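Local coordinates for ATP-dependent zinc metalloprotease FtsH (Thermotoga maritima, PDB 4Q0F) that degrades cytoplasmic and membrane proteins as a processive, ATP-dependent zinc metallopeptidase, seen here through its periplasmic domain, which packs against a second copy, at the interface of chains A and B. Coordinates in Å, arbitrary orientation; residue numbers count along the deposited sequence, not the author numbering. Chains: chain A/B, ATP-dependent zinc metalloprotease FtsH.

The interface of chains A and B. Residues chain A 25, 35, 37, 43; chain B 25, 35, 37, 43.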
loop_
_atom_site.group_PDB
_atom_site.type_symbol
_atom_site.label_atom_id
_atom_site.label_comp_id
_atom_site.label_asym_id
_atom_site.label_seq_id
_atom_site.Cartn_x
_atom_site.Cartn_y
_atom_site.Cartn_z
ATOM N N GLU A 25 0.791 13.087 -15.041
ATOM C CA GLU A 25 0.379 12.290 -13.891
ATOM C C GLU A 25 -0.300 13.148 -12.831
ATOM O O GLU A 25 0.128 14.269 -12.557
ATOM C CB GLU A 25 1.587 11.569 -13.286
ATOM C CG GLU A 25 1.279 10.774 -12.027
ATOM C CD GLU A 25 2.488 10.018 -11.509
ATOM O OE1 GLU A 25 2.383 9.392 -10.434
ATOM O OE2 GLU A 25 3.543 10.049 -12.179
ATOM N N ARG A 35 -1.229 16.279 -6.370
ATOM C CA ARG A 35 0.094 16.453 -6.955
ATOM C C ARG A 35 -0.011 16.308 -8.466
ATOM O O ARG A 35 -0.457 15.276 -8.970
ATOM C CB ARG A 35 1.097 15.447 -6.385
ATOM C CG ARG A 35 1.416 15.658 -4.912
ATOM C CD ARG A 35 2.653 14.877 -4.492
ATOM N NE ARG A 35 3.829 15.734 -4.356
ATOM C CZ ARG A 35 5.058 15.287 -4.108
ATOM N NH1 ARG A 35 5.279 13.986 -3.975
ATOM N NH2 ARG A 35 6.067 16.139 -3.997
ATOM N N TYR A 37 1.932 16.300 -12.042
ATOM C CA TYR A 37 3.216 16.155 -12.713
ATOM C C TYR A 37 3.094 16.566 -14.171
ATOM O O TYR A 37 2.114 16.235 -14.834
ATOM C CB TYR A 37 3.706 14.710 -12.622
ATOM C CG TYR A 37 3.972 14.240 -11.210
ATOM C CD1 TYR A 37 2.936 13.787 -10.401
ATOM C CD2 TYR A 37 5.258 14.253 -10.685
ATOM C CE1 TYR A 37 3.175 13.358 -9.108
ATOM C CE2 TYR A 37 5.505 13.825 -9.394
ATOM C CZ TYR A 37 4.461 13.379 -8.610
ATOM O OH TYR A 37 4.704 12.954 -7.325
ATOM N N VAL A 43 6.484 19.687 -11.021
ATOM C CA VAL A 43 5.425 19.168 -10.166
ATOM C C VAL A 43 4.788 20.288 -9.341
ATOM O O VAL A 43 5.483 21.108 -8.743
ATOM C CB VAL A 43 5.937 18.027 -9.251
ATOM C CG1 VAL A 43 7.228 18.429 -8.557
ATOM C CG2 VAL A 43 4.873 17.624 -8.239
ATOM N N GLU B 25 12.760 15.260 -1.562
ATOM C CA GLU B 25 12.157 13.935 -1.469
ATOM C C GLU B 25 12.784 12.965 -2.463
ATOM O O GLU B 25 13.064 13.328 -3.606
ATOM C CB GLU B 25 10.646 14.022 -1.703
ATOM C CG GLU B 25 9.933 12.680 -1.709
ATOM C CD GLU B 25 8.431 12.823 -1.869
ATOM O OE1 GLU B 25 7.742 11.787 -1.971
ATOM O OE2 GLU B 25 7.941 13.973 -1.890
ATOM N N ARG B 35 13.045 8.438 -8.107
ATOM C CA ARG B 35 12.421 9.726 -8.378
ATOM C C ARG B 35 12.946 10.750 -7.381
ATOM O O ARG B 35 12.814 10.572 -6.169
ATOM C CB ARG B 35 10.895 9.638 -8.306
ATOM C CG ARG B 35 10.272 8.791 -9.407
ATOM C CD ARG B 35 8.770 9.019 -9.503
ATOM N NE ARG B 35 8.408 9.866 -10.637
ATOM C CZ ARG B 35 7.177 10.307 -10.881
ATOM N NH1 ARG B 35 6.181 9.987 -10.066
ATOM N NH2 ARG B 35 6.940 11.070 -11.939
ATOM N N TYR B 37 12.837 14.595 -6.052
ATOM C CA TYR B 37 12.078 15.837 -6.024
ATOM C C TYR B 37 12.934 16.961 -5.466
ATOM O O TYR B 37 13.663 16.768 -4.496
ATOM C CB TYR B 37 10.818 15.673 -5.173
ATOM C CG TYR B 37 9.841 14.654 -5.713
ATOM C CD1 TYR B 37 10.011 13.298 -5.462
ATOM C CD2 TYR B 37 8.749 15.048 -6.476
ATOM C CE1 TYR B 37 9.121 12.362 -5.956
ATOM C CE2 TYR B 37 7.854 14.120 -6.973
ATOM C CZ TYR B 37 8.044 12.779 -6.710
ATOM O OH TYR B 37 7.155 11.853 -7.204
ATOM N N VAL B 43 11.306 17.526 -10.774
ATOM C CA VAL B 43 11.436 16.103 -10.492
ATOM C C VAL B 43 12.275 15.406 -11.565
ATOM O O VAL B 43 12.068 15.607 -12.760
ATOM C CB VAL B 43 10.053 15.422 -10.340
ATOM C CG1 VAL B 43 9.135 15.800 -11.490
ATOM C CG2 VAL B 43 10.202 13.910 -10.230
#
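Side chains from one beta-sheet face of each FtsH periplasmic domain meet about a two-fold axis, strands 23-29 and 33-38 making the contact and strand 43-47 supporting it from behind. At the axis A:Tyr37 and B:Tyr37 come tip to tip: the phenol oxygens, OH to OH, are hydrogen-bonded at 2.7 Å, either able to donate. The two side chains run at about a right angle, and the ortho carbons beside the hydroxyls, A:Tyr37 CE2 and B:Tyr37 CE2, touch at 3.4 Å. B:Arg35, its chain bent at chi3 (104°), brings NH1 off centre over the face of the A:Tyr37 ring, 4.3 Å from the centroid in a cation-pi contact, the rest of the guanidinium tilted 24° above the CD2-CE2 rim. The same NH1 forms a long salt bridge to the carboxylate oxygen OE2 of A:Glu25 at 3.4 Å, and B:Arg35 NH2 lies 3.6 Å from that oxygen. The two planes are nearly parallel but stepped, and the NH1 hydrogen bond is weak. A:Glu25 arrives fully extended, CG anti to the backbone N (chi1 177°), its OE2 above the rim of that ring, while A:Val43 CG2 backs the opposite face. A:Arg35 and B:Glu25 repeat this around B:Tyr37. An alanine in place of A:Tyr37 would probably leave the B:Tyr37 hydroxyl without its mate and B:Arg35 without its ring. The patch joins two periplasmic domains in the crystal; whether it helps FtsH subunits associate in the periplasm the structure alone does not show.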